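Local coordinates for haloacid dehalogenase-like hydrolase (Klebsiella pneumoniae subsp. pneumoniae, PDB 3PGV), which probably acts as a metal-dependent phosphatase of the haloacid dehalogenase superfamily, Cof family, with magnesium as the likely natural cofactor, at residues E129-R134 and N149-E154; I120-Y125 and S164-T169; C248-A253 and E265-N270. All coordinates share one frame; numbering follows the deposited sequence.

Contact 1: residues E129-R134 and N149-E154; sequences EWYMNR and NYKLYE. With EDO (1,2-ethanediol), chain I.
Trp-130 and Tyr-150 meet through unlike first torsions. CG of Trp-130 lies opposite its backbone N (chi1 166°), while CG of Tyr-150 is tucked between its backbone N and carbonyl carbon (chi1 62°). CB of Tyr-150 therefore sits over the indole, 3.7 Å from the centroid of the six-membered ring of Trp-130. The phenol presents its edge to the indole face, a T-shaped pair with planes at 82°. Met-132, a selenomethionine, folds over at its last torsion. Its CE lies over the centre of the Tyr-150 ring, 3.5 Å from the centroid, and SE lies above the same ring in a Met-aromatic contact.

Lys-151 is extended and runs alongside Tyr-131, with Lys-151 CB 3.6 Å from Tyr-131 CE2. Its NZ forms a salt bridge with Glu-129 OE2 (2.8 Å), arriving on the syn side but somewhat out of the carboxylate plane. Glu-129 OE1 accepts from Tyr-131 OH (2.7 Å), so both carboxylate oxygens are gripped and the group's rotation is restrained. Three backbone bonds join the segments in parallel register: Lys-151 N to Trp-130 O, Met-132 N to Lys-151 O and, from just beyond the strand, Tyr-153 N to Met-132 O. On the N-terminal side of these bonds, O2 of a 1,2-ethanediol, probably from the crystallisation liquor, bridges Trp-130 N and Asn-149 O. Past the strands, Asn-133 CA lies over a face of Tyr-153, whose OH bonds to Phe-111 O.

Strand 150-152 is an edge of the six-stranded cap-domain sheet. Strand 129-132 lies between it and the antiparallel strand 121-126.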
loop_
_atom_site.group_PDB
_atom_site.type_symbol
_atom_site.label_atom_id
_atom_site.label_comp_id
_atom_site.label_asym_id
_atom_site.label_seq_id
_atom_site.Cartn_x
_atom_site.Cartn_y
_atom_site.Cartn_z
ATOM N N GLU A 129 4.616 -10.693 11.912
ATOM C CA GLU A 129 5.805 -11.401 11.428
ATOM C C GLU A 129 5.928 -11.428 9.918
ATOM O O GLU A 129 4.924 -11.427 9.202
ATOM C CB GLU A 129 5.874 -12.822 11.993
ATOM C CG GLU A 129 6.114 -12.873 13.490
ATOM C CD GLU A 129 6.353 -14.274 14.011
ATOM O OE1 GLU A 129 5.536 -15.173 13.696
ATOM O OE2 GLU A 129 7.365 -14.480 14.722
ATOM N N TRP A 130 7.164 -11.512 9.436
ATOM C CA TRP A 130 7.476 -11.587 8.032
ATOM C C TRP A 130 8.165 -12.899 7.750
ATOM O O TRP A 130 9.157 -13.229 8.402
ATOM C CB TRP A 130 8.344 -10.383 7.623
ATOM C CG TRP A 130 9.014 -10.482 6.284
ATOM C CD1 TRP A 130 8.515 -11.064 5.154
ATOM C CD2 TRP A 130 10.209 -9.781 5.880
ATOM N NE1 TRP A 130 9.378 -10.852 4.092
ATOM C CE2 TRP A 130 10.399 -10.030 4.501
ATOM C CE3 TRP A 130 11.135 -8.962 6.555
ATOM C CZ2 TRP A 130 11.511 -9.556 3.805
ATOM C CZ3 TRP A 130 12.232 -8.479 5.860
ATOM C CH2 TRP A 130 12.415 -8.776 4.502
ATOM N N TYR A 131 7.561 -13.717 6.862
ATOM C CA TYR A 131 8.100 -15.017 6.490
ATOM C C TYR A 131 8.560 -15.039 5.055
ATOM O O TYR A 131 8.010 -14.332 4.213
ATOM C CB TYR A 131 7.080 -16.138 6.758
ATOM C CG TYR A 131 6.906 -16.444 8.228
ATOM C CD1 TYR A 131 5.959 -15.761 8.999
ATOM C CD2 TYR A 131 7.712 -17.385 8.865
ATOM C CE1 TYR A 131 5.800 -16.032 10.359
ATOM C CE2 TYR A 131 7.587 -17.640 10.229
ATOM C CZ TYR A 131 6.619 -16.971 10.972
ATOM O OH TYR A 131 6.469 -17.248 12.312
HETATM N N MSE A 132 9.569 -15.847 4.772
HETATM C CA MSE A 132 10.156 -15.975 3.447
HETATM C C MSE A 132 10.451 -17.452 3.209
HETATM O O MSE A 132 10.862 -18.143 4.141
HETATM C CB MSE A 132 11.445 -15.168 3.396
HETATM C CG MSE A 132 11.600 -14.375 2.162
HETATM SE SE MSE A 132 13.129 -13.176 2.259
HETATM C CE MSE A 132 14.476 -14.405 2.548
ATOM N N ASN A 133 10.172 -17.967 1.993
ATOM C CA ASN A 133 10.371 -19.403 1.729
ATOM C C ASN A 133 11.841 -19.790 1.620
ATOM O O ASN A 133 12.205 -20.910 1.985
ATOM C CB ASN A 133 9.561 -19.887 0.515
ATOM C CG ASN A 133 9.953 -19.274 -0.802
ATOM O OD1 ASN A 133 10.514 -18.176 -0.870
ATOM N ND2 ASN A 133 9.537 -19.912 -1.885
ATOM N N ARG A 134 12.696 -18.846 1.183
ATOM C CA ARG A 134 14.149 -19.048 1.120
ATOM C C ARG A 134 14.863 -17.704 1.013
ATOM O O ARG A 134 14.246 -16.723 0.621
ATOM C CB ARG A 134 14.530 -19.967 -0.055
ATOM C CG ARG A 134 14.368 -19.327 -1.412
ATOM C CD ARG A 134 14.685 -20.307 -2.505
ATOM N NE ARG A 134 13.478 -20.768 -3.172
ATOM C CZ ARG A 134 12.971 -20.191 -4.252
ATOM N NH1 ARG A 134 13.580 -19.146 -4.803
ATOM N NH2 ARG A 134 11.851 -20.652 -4.793
ATOM N N ASN A 149 12.637 -8.163 10.485
ATOM C CA ASN A 149 13.365 -9.247 9.815
ATOM C C ASN A 149 12.453 -10.339 9.333
ATOM O O ASN A 149 11.314 -10.425 9.760
ATOM C CB ASN A 149 14.390 -9.839 10.748
ATOM C CG ASN A 149 15.377 -8.848 11.256
ATOM O OD1 ASN A 149 15.949 -8.039 10.501
ATOM N ND2 ASN A 149 15.638 -8.910 12.536
ATOM N N TYR A 150 12.958 -11.203 8.464
ATOM C CA TYR A 150 12.191 -12.342 7.998
ATOM C C TYR A 150 12.573 -13.572 8.803
ATOM O O TYR A 150 13.647 -13.605 9.409
ATOM C CB TYR A 150 12.433 -12.592 6.468
ATOM C CG TYR A 150 13.878 -12.922 6.116
ATOM C CD1 TYR A 150 14.396 -14.199 6.322
ATOM C CD2 TYR A 150 14.714 -11.965 5.546
ATOM C CE1 TYR A 150 15.733 -14.490 6.050
ATOM C CE2 TYR A 150 16.043 -12.251 5.248
ATOM C CZ TYR A 150 16.544 -13.524 5.482
ATOM O OH TYR A 150 17.842 -13.822 5.158
ATOM N N LYS A 151 11.672 -14.541 8.866
ATOM C CA LYS A 151 11.950 -15.885 9.313
ATOM C C LYS A 151 11.779 -16.767 8.092
ATOM O O LYS A 151 10.942 -16.470 7.247
ATOM C CB LYS A 151 10.947 -16.334 10.390
ATOM C CG LYS A 151 11.192 -15.808 11.784
ATOM C CD LYS A 151 10.272 -16.554 12.766
ATOM C CE LYS A 151 10.212 -15.956 14.137
ATOM N NZ LYS A 151 9.189 -16.636 14.973
ATOM N N LEU A 152 12.511 -17.862 8.011
ATOM C CA LEU A 152 12.328 -18.804 6.908
ATOM C C LEU A 152 11.260 -19.818 7.246
ATOM O O LEU A 152 11.042 -20.110 8.423
ATOM C CB LEU A 152 13.650 -19.525 6.577
ATOM C CG LEU A 152 14.777 -18.652 6.016
ATOM C CD1 LEU A 152 16.040 -19.449 5.864
ATOM C CD2 LEU A 152 14.380 -18.025 4.687
ATOM N N TYR A 153 10.590 -20.368 6.229
ATOM C CA TYR A 153 9.604 -21.430 6.455
ATOM C C TYR A 153 9.738 -22.546 5.428
ATOM O O TYR A 153 9.979 -22.281 4.253
ATOM C CB TYR A 153 8.150 -20.870 6.513
ATOM C CG TYR A 153 7.579 -20.482 5.167
ATOM C CD1 TYR A 153 7.755 -19.199 4.656
ATOM C CD2 TYR A 153 6.796 -21.371 4.437
ATOM C CE1 TYR A 153 7.190 -18.820 3.438
ATOM C CE2 TYR A 153 6.248 -21.012 3.206
ATOM C CZ TYR A 153 6.461 -19.738 2.703
ATOM O OH TYR A 153 5.944 -19.387 1.482
ATOM N N GLU A 154 9.646 -23.790 5.883
ATOM C CA GLU A 154 9.697 -24.950 5.014
ATOM C C GLU A 154 8.271 -25.396 4.675
ATOM O O GLU A 154 7.332 -25.006 5.370
ATOM C CB GLU A 154 10.491 -26.086 5.681
ATOM C CG GLU A 154 11.999 -25.815 5.742
ATOM C CD GLU A 154 12.679 -25.671 4.388
ATOM O OE1 GLU A 154 12.651 -26.643 3.598
ATOM O OE2 GLU A 154 13.258 -24.590 4.126
HETATM C C1 EDO I . 9.774 -12.246 11.903
HETATM O O1 EDO I . 10.331 -12.788 13.108
HETATM C C2 EDO I . 9.224 -10.854 12.201
HETATM O O2 EDO I . 8.952 -10.152 10.976
#

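Contact 2: residues I120-Y125 and S164-T169; sequences IVTNVY and SKVFFT
Asn-123 lies flat against Phe-167. Asn-123 CB is over the centre of the ring, 3.3 Å from the Phe-167 centroid, and the amide plane is only 10° from the ring plane. Phe-167 reaches this place because its CG sits between the backbone N and carbonyl carbon (chi1 56°). Asn-123 ND2 donates within its amide plane to Thr-169 OG1 (3.3 Å) and to Phe-167 O (3.3 Å). Phe-167 O also takes the backbone N of Asn-123 (2.8 Å), so two donors from one residue hold it. The edge of Phe-167 points at the face of Tyr-125, with planes at 70°. Lys-165 runs beside that tyrosine, its CE 3.5 Å from Tyr-125 CE2.

These are neighbouring antiparallel strands of the cap-domain sheet. Val-121 with Thr-169 and Asn-123 with Phe-167 are hydrogen-bonded pairs. The other face carries Val-124 beside Val-166, and Thr-122 OG1 at the edge of the Phe-168 ring. Ile-120 CG2 packs on Phe-168 CB (3.6 Å).

Further out, Asn-123 OD1 accepts from Arg-136 NH2 and Trp-130 NE1, which fixes how the amide is turned. Trp-130 and His-64 each make an edge-to-face pair with Tyr-125. Helix 173-187 covers Ile-120 and Phe-168. Lys-165 NZ forms a salt bridge with Glu-202 OE1 and a hydrogen bond to Gly-62 O, and its side chain is about 9 Å from that of the calcium ligand Asp-29.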
loop_
_atom_site.group_PDB
_atom_site.type_symbol
_atom_site.label_atom_id
_atom_site.label_comp_id
_atom_site.label_asym_id
_atom_site.label_seq_id
_atom_site.Cartn_x
_atom_site.Cartn_y
_atom_site.Cartn_z
ATOM N N ILE A 120 11.627 -16.966 -8.246
ATOM C CA ILE A 120 10.692 -16.270 -7.358
ATOM C C ILE A 120 10.934 -16.604 -5.869
ATOM O O ILE A 120 11.116 -17.769 -5.515
ATOM C CB ILE A 120 9.222 -16.550 -7.766
ATOM C CG1 ILE A 120 8.978 -16.218 -9.251
ATOM C CG2 ILE A 120 8.248 -15.796 -6.849
ATOM C CD1 ILE A 120 7.578 -16.723 -9.816
ATOM N N VAL A 121 10.889 -15.583 -5.008
ATOM C CA VAL A 121 10.885 -15.761 -3.556
ATOM C C VAL A 121 9.463 -15.460 -3.036
ATOM O O VAL A 121 8.861 -14.451 -3.430
ATOM C CB VAL A 121 11.957 -14.871 -2.841
ATOM C CG1 VAL A 121 11.771 -14.890 -1.324
ATOM C CG2 VAL A 121 13.376 -15.300 -3.221
ATOM N N THR A 122 8.899 -16.368 -2.222
ATOM C CA THR A 122 7.565 -16.165 -1.651
ATOM C C THR A 122 7.670 -15.507 -0.269
ATOM O O THR A 122 8.345 -16.035 0.624
ATOM C CB THR A 122 6.783 -17.480 -1.607
ATOM O OG1 THR A 122 6.729 -18.031 -2.923
ATOM C CG2 THR A 122 5.346 -17.298 -1.041
ATOM N N ASN A 123 7.003 -14.355 -0.098
ATOM C CA ASN A 123 7.015 -13.620 1.162
ATOM C C ASN A 123 5.634 -13.599 1.764
ATOM O O ASN A 123 4.643 -13.536 1.035
ATOM C CB ASN A 123 7.515 -12.198 0.958
ATOM C CG ASN A 123 8.901 -12.101 0.420
ATOM O OD1 ASN A 123 9.847 -11.881 1.151
ATOM N ND2 ASN A 123 9.041 -12.186 -0.890
ATOM N N VAL A 124 5.558 -13.643 3.099
ATOM C CA VAL A 124 4.281 -13.675 3.809
ATOM C C VAL A 124 4.301 -12.686 4.990
ATOM O O VAL A 124 5.247 -12.694 5.783
ATOM C CB VAL A 124 3.968 -15.128 4.310
ATOM C CG1 VAL A 124 2.674 -15.168 5.104
ATOM C CG2 VAL A 124 3.926 -16.117 3.152
ATOM N N TYR A 125 3.241 -11.865 5.128
ATOM C CA TYR A 125 3.039 -11.082 6.348
ATOM C C TYR A 125 1.963 -11.755 7.172
ATOM O O TYR A 125 0.800 -11.761 6.770
ATOM C CB TYR A 125 2.638 -9.628 6.047
ATOM C CG TYR A 125 3.768 -8.745 5.547
ATOM C CD1 TYR A 125 5.101 -9.147 5.660
ATOM C CD2 TYR A 125 3.511 -7.474 5.034
ATOM C CE1 TYR A 125 6.139 -8.345 5.195
ATOM C CE2 TYR A 125 4.538 -6.662 4.566
ATOM C CZ TYR A 125 5.854 -7.095 4.654
ATOM O OH TYR A 125 6.875 -6.282 4.195
ATOM N N SER A 164 -2.111 -11.104 6.224
ATOM C CA SER A 164 -2.544 -9.834 5.627
ATOM C C SER A 164 -2.229 -9.805 4.130
ATOM O O SER A 164 -3.011 -9.275 3.346
ATOM C CB SER A 164 -1.896 -8.650 6.344
ATOM O OG SER A 164 -0.487 -8.783 6.391
ATOM N N LYS A 165 -1.096 -10.402 3.729
ATOM C CA LYS A 165 -0.732 -10.510 2.324
ATOM C C LYS A 165 0.381 -11.507 2.065
ATOM O O LYS A 165 1.175 -11.803 2.951
ATOM C CB LYS A 165 -0.379 -9.137 1.714
ATOM C CG LYS A 165 0.919 -8.545 2.201
ATOM C CD LYS A 165 1.248 -7.291 1.412
ATOM C CE LYS A 165 2.636 -6.799 1.683
ATOM N NZ LYS A 165 2.955 -5.597 0.895
ATOM N N VAL A 166 0.416 -12.040 0.842
ATOM C CA VAL A 166 1.521 -12.840 0.338
ATOM C C VAL A 166 2.087 -12.084 -0.863
ATOM O O VAL A 166 1.312 -11.541 -1.660
ATOM C CB VAL A 166 1.078 -14.288 -0.056
ATOM C CG1 VAL A 166 2.248 -15.072 -0.683
ATOM C CG2 VAL A 166 0.502 -15.034 1.144
ATOM N N PHE A 167 3.412 -11.949 -0.950
ATOM C CA PHE A 167 4.016 -11.246 -2.088
ATOM C C PHE A 167 5.182 -11.984 -2.691
ATOM O O PHE A 167 5.984 -12.578 -1.982
ATOM C CB PHE A 167 4.359 -9.787 -1.749
ATOM C CG PHE A 167 5.259 -9.573 -0.548
ATOM C CD1 PHE A 167 4.748 -9.645 0.745
ATOM C CD2 PHE A 167 6.572 -9.148 -0.712
ATOM C CE1 PHE A 167 5.561 -9.387 1.849
ATOM C CE2 PHE A 167 7.377 -8.871 0.390
ATOM C CZ PHE A 167 6.865 -8.986 1.665
ATOM N N PHE A 168 5.227 -12.014 -4.015
ATOM C CA PHE A 168 6.230 -12.741 -4.767
ATOM C C PHE A 168 7.240 -11.794 -5.341
ATOM O O PHE A 168 6.873 -10.877 -6.085
ATOM C CB PHE A 168 5.557 -13.572 -5.876
ATOM C CG PHE A 168 4.464 -14.478 -5.349
ATOM C CD1 PHE A 168 4.766 -15.737 -4.838
ATOM C CD2 PHE A 168 3.138 -14.047 -5.307
ATOM C CE1 PHE A 168 3.762 -16.552 -4.305
ATOM C CE2 PHE A 168 2.138 -14.861 -4.772
ATOM C CZ PHE A 168 2.454 -16.112 -4.282
ATOM N N THR A 169 8.514 -11.933 -4.918
ATOM C CA THR A 169 9.597 -11.072 -5.408
ATOM C C THR A 169 10.432 -11.800 -6.445
ATOM O O THR A 169 10.743 -12.977 -6.272
ATOM C CB THR A 169 10.431 -10.492 -4.239
ATOM O OG1 THR A 169 10.945 -11.564 -3.457
ATOM C CG2 THR A 169 9.611 -9.539 -3.340
#

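Contact 3: residues C248-A253 and E265-N270; sequences CIMANA and EVIGSN
Ile-249 and Val-266 pair in parallel, and backbone bonds carry the join. Ile-249 N donates to Glu-265 O (2.8 Å), and Ile-267 N to Ile-249 O (2.7 Å). Where the strands end, Ala-251 N donates to Gly-268 O (3.0 Å). That bond is straight at the hydrogen, 175°, but the donor stands above the carbonyl plane.

Strand 246-249 and the short, weakly bonded strand 265-266 belong to a beta-alpha-beta crossover through helix 255-260, at one edge of the Rossmann-like core sheet. The type I turn from Met-250 to Ala-253 leads the chain out of strand 246-249.

One polar side chain bridges the segments. Asn-252 OD1 accepts from Asn-270 N (3.0 Å), again from above the amide carbonyl plane. Asn-252 ND2 bonds to Gly-30 O, and Asn-270 ND2 to Leu-33 O. The Asn-252 side chain is about 4 Å from that of the calcium ligand Asp-233.

Most of the apolar contacts involve Ile-267. Its CG2 meets Cys-248 CB (4.0 Å), and its CD1 meets SE of the selenomethionine Met-250 (3.9 Å). Met-250 is bent at chi2 and chi3 (-57° and -63°), which brings CE against Gly-268 O (3.4 Å). Helix 274-283 packs on Cys-248, Met-250 and Ile-267.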
loop_
_atom_site.group_PDB
_atom_site.type_symbol
_atom_site.label_atom_id
_atom_site.label_comp_id
_atom_site.label_asym_id
_atom_site.label_seq_id
_atom_site.Cartn_x
_atom_site.Cartn_y
_atom_site.Cartn_z
ATOM N N CYS A 248 -5.100 11.499 -8.260
ATOM C CA CYS A 248 -3.922 12.037 -8.963
ATOM C C CYS A 248 -2.865 10.970 -9.127
ATOM O O CYS A 248 -2.463 10.342 -8.141
ATOM C CB CYS A 248 -3.365 13.256 -8.239
ATOM S SG CYS A 248 -4.465 14.679 -8.231
ATOM N N ILE A 249 -2.363 10.800 -10.356
ATOM C CA ILE A 249 -1.279 9.859 -10.661
ATOM C C ILE A 249 0.060 10.618 -10.720
ATOM O O ILE A 249 0.142 11.676 -11.349
ATOM C CB ILE A 249 -1.574 9.096 -12.001
ATOM C CG1 ILE A 249 -2.859 8.239 -11.887
ATOM C CG2 ILE A 249 -0.363 8.242 -12.447
ATOM C CD1 ILE A 249 -3.285 7.545 -13.224
HETATM N N MSE A 250 1.093 10.099 -10.034
HETATM C CA MSE A 250 2.434 10.709 -10.030
HETATM C C MSE A 250 3.052 10.625 -11.420
HETATM O O MSE A 250 2.833 9.635 -12.124
HETATM C CB MSE A 250 3.350 9.982 -9.022
HETATM C CG MSE A 250 2.778 9.920 -7.609
HETATM SE SE MSE A 250 2.380 11.667 -6.909
HETATM C CE MSE A 250 4.150 12.413 -6.876
ATOM N N ALA A 251 3.882 11.623 -11.797
ATOM C CA ALA A 251 4.600 11.569 -13.080
ATOM C C ALA A 251 5.537 10.352 -13.103
ATOM O O ALA A 251 5.727 9.727 -14.156
ATOM C CB ALA A 251 5.405 12.849 -13.293
ATOM N N ASN A 252 6.075 9.979 -11.923
ATOM C CA ASN A 252 6.997 8.856 -11.792
ATOM C C ASN A 252 6.270 7.511 -11.688
ATOM O O ASN A 252 6.909 6.488 -11.461
ATOM C CB ASN A 252 7.898 9.064 -10.596
ATOM C CG ASN A 252 7.141 9.349 -9.319
ATOM O OD1 ASN A 252 6.669 10.461 -9.087
ATOM N ND2 ASN A 252 7.015 8.346 -8.462
ATOM N N ALA A 253 4.930 7.514 -11.835
ATOM C CA ALA A 253 4.123 6.302 -11.701
ATOM C C ALA A 253 4.419 5.290 -12.779
ATOM O O ALA A 253 4.870 5.653 -13.874
ATOM C CB ALA A 253 2.659 6.653 -11.725
ATOM N N GLU A 265 -5.864 12.664 -13.632
ATOM C CA GLU A 265 -4.836 13.679 -13.774
ATOM C C GLU A 265 -3.476 13.123 -13.385
ATOM O O GLU A 265 -3.343 12.468 -12.338
ATOM C CB GLU A 265 -5.175 14.903 -12.904
ATOM C CG GLU A 265 -4.200 16.062 -13.062
ATOM C CD GLU A 265 -4.408 17.214 -12.099
ATOM O OE1 GLU A 265 -5.258 17.089 -11.187
ATOM O OE2 GLU A 265 -3.694 18.231 -12.234
ATOM N N VAL A 266 -2.465 13.375 -14.221
ATOM C CA VAL A 266 -1.090 13.022 -13.909
ATOM C C VAL A 266 -0.377 14.283 -13.413
ATOM O O VAL A 266 -0.327 15.284 -14.132
ATOM C CB VAL A 266 -0.345 12.368 -15.118
ATOM C CG1 VAL A 266 1.111 12.063 -14.762
ATOM C CG2 VAL A 266 -1.058 11.102 -15.579
ATOM N N ILE A 267 0.074 14.271 -12.150
ATOM C CA ILE A 267 0.782 15.412 -11.584
ATOM C C ILE A 267 2.292 15.205 -11.693
ATOM O O ILE A 267 2.734 14.261 -12.361
ATOM C CB ILE A 267 0.306 15.743 -10.133
ATOM C CG1 ILE A 267 0.698 14.624 -9.129
ATOM C CG2 ILE A 267 -1.190 16.029 -10.110
ATOM C CD1 ILE A 267 0.630 15.053 -7.640
ATOM N N GLY A 268 3.071 16.102 -11.076
ATOM C CA GLY A 268 4.533 16.052 -11.130
ATOM C C GLY A 268 5.148 14.847 -10.429
ATOM O O GLY A 268 4.433 13.968 -9.933
ATOM N N SER A 269 6.476 14.796 -10.400
ATOM C CA SER A 269 7.226 13.710 -9.778
ATOM C C SER A 269 7.362 13.939 -8.273
ATOM O O SER A 269 7.418 15.097 -7.827
ATOM C CB SER A 269 8.616 13.617 -10.415
ATOM O OG SER A 269 9.398 12.573 -9.857
ATOM N N ASN A 270 7.536 12.852 -7.495
ATOM C CA ASN A 270 7.820 12.992 -6.058
ATOM C C ASN A 270 9.210 13.667 -5.855
ATOM O O ASN A 270 9.475 14.238 -4.792
ATOM C CB ASN A 270 7.746 11.628 -5.332
ATOM C CG ASN A 270 8.788 10.637 -5.773
ATOM O OD1 ASN A 270 9.161 10.565 -6.951
ATOM N ND2 ASN A 270 9.247 9.808 -4.839
#

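Overall arrangement
From the N terminus, the chain first builds much of the core sheet, including strand 23-27 with the calcium ligand Asp-27. It then passes through helix 104-110 to the cap sheet, whose first strand is 121-126. Contact 1 closes a loop between 129-134 and 149-154. Contact 2 closes a wider loop between 120-125 and 164-169, and contact 1 is nested inside it. The two share one sheet, where strands 129-132 and 121-126 adjoin. After the chain returns to the core, contact 3 closes a short loop through helix 255-260 and ties strand 246-249 to the edge strand 265-266. It follows in series, its centre about 27 Å from that of contact 2.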